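Local atomic coordinates of L-threonine 3-dehydrogenase (Clostridioides difficile, PDB entry 7OL1), a protein that probably catalyses the NAD-dependent oxidation of L-threonine at its 3-hydroxyl group, as a member of the epimerase/dehydratase family of Rossmann-fold enzymes. Residues A[229-234]-A[298-303]; A[151-156]-A[259-264]. All coordinates share one frame; numbering follows the deposited sequence.

In the fold
Contacts 1 and 2 lie on the same side of the chain's centre. Their centres are about 12 Å apart, and their segments alternate along the sequence. Both reach the main sheet, where strands 232-235 and 260-261 each pair with strand 184-194. S303 of contact 1 joins T151 of contact 2 through a probable backbone hydrogen bond, with S303 O 3.2 Å from T151 N. D232 is also modelled as bonded to T263, but the spacing is too short to trust in detail. M234 packs on I262. The crystal is of the apoenzyme, so the two contacts cannot be placed against a bound cofactor or substrate.

Contact 1. Residues A[229-234]-A[298-303]; sequences TKMDMM and DSWPNS
M231 meets W300 at the edge of the indole rather than over its face. This is a Met-aromatic contact. It lies where the chain after helix 291-299 passes 229-234, which carries a strand of the main, Rossmann-type sheet. M231 SD is 5.4 Å from the centroid of the W300 six-membered ring and 79° off the ring normal. CE3 is the indole atom that meets the sulfur. W300 is the first residue to leave the helical conformation, and its CB points toward 229-234.

Further along, both segments run in the same direction, and the backbones come closest at M231 and N302, whose CA atoms are 4.6 Å apart. Even there the two do not pair as strands. N302 O is 3.6 Å from D232 N without bonding to it, and takes a hydrogen bond from S266 OG instead. M231 bonds through its backbone to F267. Thus strand 265-266 and the residue after it hold both sides. The aliphatic CB atoms of K230 and N302 sit 4.2 Å apart, while the end of the lysine leads away.

D232 is buried, and its carboxylate leans on the backbone of S303. The chi1 of -67° sets CG beside the backbone N and lets the carboxylate reach that chain. OD2 accepts a hydrogen bond from L304 N, just after 298-303. Its close approach to T263 is doubtful in detail. The L304 N-H would be expected to suit a charged carboxylate.

At the other end T229 packs on D298. Q294 NE2 binds both T229 OG1 and D298 OD1, and T229 CG2 lies 4.2 Å from D298 OD1.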
loop_
_atom_site.group_PDB
_atom_site.type_symbol
_atom_site.label_atom_id
_atom_site.label_comp_id
_atom_site.label_asym_id
_atom_site.label_seq_id
_atom_site.Cartn_x
_atom_site.Cartn_y
_atom_site.Cartn_z
ATOM N N THR A 229 -10.126 24.172 -13.841
ATOM C CA THR A 229 -9.601 22.987 -13.102
ATOM C C THR A 229 -10.561 22.630 -11.953
ATOM O O THR A 229 -10.713 23.440 -11.031
ATOM C CB THR A 229 -8.168 23.206 -12.605
ATOM O OG1 THR A 229 -7.325 23.475 -13.727
ATOM C CG2 THR A 229 -7.636 21.997 -11.868
ATOM N N LYS A 230 -11.190 21.453 -12.009
ATOM C CA LYS A 230 -12.241 21.037 -11.045
ATOM C C LYS A 230 -11.624 20.076 -10.020
ATOM O O LYS A 230 -10.716 19.274 -10.411
ATOM C CB LYS A 230 -13.446 20.451 -11.795
ATOM C CG LYS A 230 -14.516 21.476 -12.174
ATOM C CD LYS A 230 -15.743 20.894 -12.872
ATOM C CE LYS A 230 -17.057 21.479 -12.383
ATOM N NZ LYS A 230 -17.961 20.404 -11.908
ATOM N N MET A 231 -12.082 20.176 -8.760
ATOM C CA MET A 231 -11.553 19.426 -7.581
ATOM C C MET A 231 -12.670 19.170 -6.563
ATOM O O MET A 231 -13.553 20.025 -6.420
ATOM C CB MET A 231 -10.440 20.224 -6.895
ATOM C CG MET A 231 -9.049 19.721 -7.244
ATOM S SD MET A 231 -7.705 20.821 -6.722
ATOM C CE MET A 231 -8.359 22.417 -7.209
ATOM N N ASP A 232 -12.629 18.067 -5.819
ATOM C CA ASP A 232 -13.553 17.967 -4.662
ATOM C C ASP A 232 -13.076 18.903 -3.548
ATOM O O ASP A 232 -11.837 19.037 -3.346
ATOM C CB ASP A 232 -13.671 16.571 -4.083
ATOM C CG ASP A 232 -14.344 15.603 -5.018
ATOM O OD1 ASP A 232 -13.626 15.091 -5.925
ATOM O OD2 ASP A 232 -15.555 15.359 -4.809
ATOM N N MET A 233 -14.050 19.476 -2.846
ATOM C CA MET A 233 -13.880 20.327 -1.662
ATOM C C MET A 233 -14.992 20.008 -0.668
ATOM O O MET A 233 -16.027 19.418 -1.070
ATOM C CB MET A 233 -13.971 21.805 -2.011
ATOM C CG MET A 233 -12.953 22.230 -3.004
ATOM S SD MET A 233 -11.390 22.477 -2.249
ATOM C CE MET A 233 -10.480 23.076 -3.671
ATOM N N MET A 234 -14.754 20.405 0.582
ATOM C CA MET A 234 -15.707 20.275 1.702
ATOM C C MET A 234 -15.390 21.383 2.730
ATOM O O MET A 234 -14.202 21.740 2.897
ATOM C CB MET A 234 -15.594 18.861 2.284
ATOM C CG MET A 234 -16.677 18.554 3.296
ATOM S SD MET A 234 -16.753 16.846 3.919
ATOM C CE MET A 234 -16.495 15.926 2.406
ATOM N N ASP A 298 -4.155 17.944 -11.340
ATOM C CA ASP A 298 -4.391 17.131 -12.558
ATOM C C ASP A 298 -4.226 15.637 -12.204
ATOM O O ASP A 298 -4.970 14.859 -12.801
ATOM C CB ASP A 298 -3.553 17.650 -13.741
ATOM C CG ASP A 298 -4.002 18.980 -14.371
ATOM O OD1 ASP A 298 -5.170 19.428 -14.108
ATOM O OD2 ASP A 298 -3.177 19.574 -15.149
ATOM N N SER A 299 -3.350 15.229 -11.262
ATOM C CA SER A 299 -3.258 13.823 -10.740
ATOM C C SER A 299 -4.654 13.351 -10.326
ATOM O O SER A 299 -5.011 12.161 -10.519
ATOM C CB SER A 299 -2.365 13.656 -9.510
ATOM O OG SER A 299 -1.032 14.059 -9.732
ATOM N N TRP A 300 -5.387 14.277 -9.715
ATOM C CA TRP A 300 -6.509 13.984 -8.800
ATOM C C TRP A 300 -7.824 14.008 -9.553
ATOM O O TRP A 300 -8.100 14.948 -10.291
ATOM C CB TRP A 300 -6.572 15.018 -7.679
ATOM C CG TRP A 300 -5.502 14.968 -6.637
ATOM C CD1 TRP A 300 -4.619 13.969 -6.335
ATOM C CD2 TRP A 300 -5.276 16.009 -5.685
ATOM N NE1 TRP A 300 -3.829 14.340 -5.276
ATOM C CE2 TRP A 300 -4.224 15.582 -4.848
ATOM C CE3 TRP A 300 -5.862 17.262 -5.484
ATOM C CZ2 TRP A 300 -3.741 16.383 -3.820
ATOM C CZ3 TRP A 300 -5.378 18.052 -4.473
ATOM C CH2 TRP A 300 -4.337 17.613 -3.653
ATOM N N PRO A 301 -8.719 13.050 -9.264
ATOM C CA PRO A 301 -10.113 13.163 -9.666
ATOM C C PRO A 301 -10.722 14.574 -9.558
ATOM O O PRO A 301 -10.277 15.404 -8.752
ATOM C CB PRO A 301 -10.829 12.227 -8.689
ATOM C CG PRO A 301 -9.794 11.193 -8.291
ATOM C CD PRO A 301 -8.441 11.840 -8.484
ATOM N N ASN A 302 -11.747 14.795 -10.386
ATOM C CA ASN A 302 -12.527 16.051 -10.486
ATOM C C ASN A 302 -13.671 15.965 -9.476
ATOM O O ASN A 302 -14.062 17.041 -8.934
ATOM C CB ASN A 302 -13.084 16.275 -11.895
ATOM C CG ASN A 302 -12.040 16.159 -12.988
ATOM O OD1 ASN A 302 -10.945 16.717 -12.873
ATOM N ND2 ASN A 302 -12.375 15.425 -14.045
ATOM N N SER A 303 -14.189 14.749 -9.248
ATOM C CA SER A 303 -15.350 14.499 -8.348
ATOM C C SER A 303 -15.398 13.020 -7.955
ATOM O O SER A 303 -15.089 12.173 -8.810
ATOM C CB SER A 303 -16.644 14.941 -8.995
ATOM O OG SER A 303 -17.075 13.993 -9.959
#

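Contact 2. Residues A[151-156]-A[259-264]; sequences TPQDTL and AFNITA
Q153 uses both ends of its amide on the backbone of 259-264. N261 N donates to Q153 OE1 over 2.9 Å, with a nearly straight N-H...O angle of 161°. The donor lies in the plane of the side-chain carbonyl. On the other side of the amide, Q153 NE2 donates to A259 O at 3.2 Å. That oxygen lies close to the plane of the Q153 amide, but the nitrogen stands 46° out of the A259 carbonyl plane. The two bonds fix the rotation of the amide and tell its oxygen end from its nitrogen end. They bridge two backbone groups on either side of F260.

The Q153 chain makes this reach by starting with CG anti to the backbone N, at a chi1 of 173°, and then bending at chi2.

N261 reverses the roles: here the strand's side chain reaches the loop's backbone. Its CB points toward the loop, and ND2 makes a weak bond of 3.2 Å to P152 O. ND2 also has a weak bond to D305 O. The other end of this amide is held more firmly, because R189 NH1 binds N261 OD1. The same R189 NH1 binds Q153 O, so one guanidinium group ties both segments to strand 184-194.

Packing follows around these bonds. Q153 OE1 lies 3.4 Å from F260 CA. CB of F260 points away from the loop, and the ring meets W313 edge-to-face. Farther out, D154 and L156 pack on L156 and D154 of the second subunit.

Strand 260-261 belongs to the parallel part of the Rossmann-type sheet. Loop 151-156 precedes helix 162-181, and in extended short-chain dehydrogenases the helix in this position begins with the YxxxK motif. The arrangement thus fits this fold, with the loop that leads to the YxxxK helix seated on a late strand.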
loop_
_atom_site.group_PDB
_atom_site.type_symbol
_atom_site.label_atom_id
_atom_site.label_comp_id
_atom_site.label_asym_id
_atom_site.label_seq_id
_atom_site.Cartn_x
_atom_site.Cartn_y
_atom_site.Cartn_z
ATOM N N THR A 151 -15.682 9.097 -9.299
ATOM C CA THR A 151 -14.668 8.067 -8.975
ATOM C C THR A 151 -15.328 7.102 -8.013
ATOM O O THR A 151 -15.826 7.505 -6.973
ATOM C CB THR A 151 -13.382 8.651 -8.390
ATOM O OG1 THR A 151 -12.920 9.637 -9.309
ATOM C CG2 THR A 151 -12.317 7.602 -8.181
ATOM N N PRO A 152 -15.404 5.814 -8.366
ATOM C CA PRO A 152 -15.967 4.816 -7.464
ATOM C C PRO A 152 -15.237 4.716 -6.122
ATOM O O PRO A 152 -14.133 5.172 -6.030
ATOM C CB PRO A 152 -15.716 3.504 -8.201
ATOM C CG PRO A 152 -15.626 3.919 -9.651
ATOM C CD PRO A 152 -14.912 5.246 -9.629
ATOM N N GLN A 153 -15.879 4.050 -5.167
ATOM C CA GLN A 153 -15.362 3.714 -3.821
ATOM C C GLN A 153 -14.207 2.728 -3.989
ATOM O O GLN A 153 -13.113 3.009 -3.444
ATOM C CB GLN A 153 -16.508 3.170 -2.959
ATOM C CG GLN A 153 -16.101 2.629 -1.593
ATOM C CD GLN A 153 -15.230 3.622 -0.876
ATOM O OE1 GLN A 153 -15.615 4.766 -0.662
ATOM N NE2 GLN A 153 -14.008 3.202 -0.619
ATOM N N ASP A 154 -14.439 1.614 -4.683
ATOM C CA ASP A 154 -13.381 0.606 -4.983
ATOM C C ASP A 154 -12.890 0.862 -6.405
ATOM O O ASP A 154 -13.729 0.968 -7.285
ATOM C CB ASP A 154 -13.858 -0.827 -4.758
ATOM C CG ASP A 154 -14.498 -1.038 -3.398
ATOM O OD1 ASP A 154 -13.940 -0.540 -2.404
ATOM O OD2 ASP A 154 -15.543 -1.700 -3.347
ATOM N N THR A 155 -11.587 1.052 -6.601
ATOM C CA THR A 155 -11.015 1.387 -7.923
ATOM C C THR A 155 -9.495 1.344 -7.840
ATOM O O THR A 155 -8.973 0.820 -6.900
ATOM C CB THR A 155 -11.567 2.721 -8.454
ATOM O OG1 THR A 155 -11.021 2.987 -9.757
ATOM C CG2 THR A 155 -11.290 3.890 -7.537
ATOM N N LEU A 156 -8.849 1.869 -8.855
ATOM C CA LEU A 156 -7.404 1.780 -9.090
ATOM C C LEU A 156 -6.781 2.867 -8.209
ATOM O O LEU A 156 -7.243 4.038 -8.308
ATOM C CB LEU A 156 -7.205 1.968 -10.599
ATOM C CG LEU A 156 -5.800 1.763 -11.143
ATOM C CD1 LEU A 156 -5.828 0.782 -12.294
ATOM C CD2 LEU A 156 -5.156 3.089 -11.565
ATOM N N ALA A 259 -10.840 3.488 3.155
ATOM C CA ALA A 259 -11.622 4.583 3.706
ATOM C C ALA A 259 -12.663 5.066 2.685
ATOM O O ALA A 259 -12.423 4.965 1.463
ATOM C CB ALA A 259 -10.712 5.742 4.045
ATOM N N PHE A 260 -13.706 5.721 3.181
ATOM C CA PHE A 260 -14.919 6.076 2.410
ATOM C C PHE A 260 -14.662 7.368 1.670
ATOM O O PHE A 260 -14.289 8.308 2.349
ATOM C CB PHE A 260 -16.110 6.306 3.335
ATOM C CG PHE A 260 -16.766 5.064 3.870
ATOM C CD1 PHE A 260 -17.778 4.451 3.163
ATOM C CD2 PHE A 260 -16.453 4.560 5.115
ATOM C CE1 PHE A 260 -18.427 3.328 3.663
ATOM C CE2 PHE A 260 -17.094 3.430 5.610
ATOM C CZ PHE A 260 -18.069 2.803 4.878
ATOM N N ASN A 261 -14.896 7.410 0.358
ATOM C CA ASN A 261 -15.015 8.681 -0.393
ATOM C C ASN A 261 -16.083 9.546 0.270
ATOM O O ASN A 261 -17.194 9.022 0.586
ATOM C CB ASN A 261 -15.502 8.505 -1.817
ATOM C CG ASN A 261 -14.533 7.805 -2.719
ATOM O OD1 ASN A 261 -13.351 7.707 -2.409
ATOM N ND2 ASN A 261 -15.057 7.339 -3.842
ATOM N N ILE A 262 -15.784 10.821 0.457
ATOM C CA ILE A 262 -16.830 11.793 0.838
ATOM C C ILE A 262 -16.544 13.048 0.049
ATOM O O ILE A 262 -15.403 13.237 -0.375
ATOM C CB ILE A 262 -16.877 12.061 2.348
ATOM C CG1 ILE A 262 -15.557 12.606 2.878
ATOM C CG2 ILE A 262 -17.295 10.837 3.121
ATOM C CD1 ILE A 262 -15.685 13.175 4.291
ATOM N N THR A 263 -17.579 13.836 -0.180
ATOM C CA THR A 263 -17.463 15.132 -0.881
ATOM C C THR A 263 -18.785 15.877 -0.718
ATOM O O THR A 263 -19.804 15.226 -0.326
ATOM C CB THR A 263 -17.063 14.937 -2.340
ATOM O OG1 THR A 263 -16.720 16.228 -2.846
ATOM C CG2 THR A 263 -18.178 14.282 -3.120
ATOM N N ALA A 264 -18.711 17.192 -0.923
ATOM C CA ALA A 264 -19.828 18.149 -0.785
ATOM C C ALA A 264 -19.991 18.949 -2.075
ATOM O O ALA A 264 -21.086 19.481 -2.282
ATOM C CB ALA A 264 -19.544 19.072 0.373
#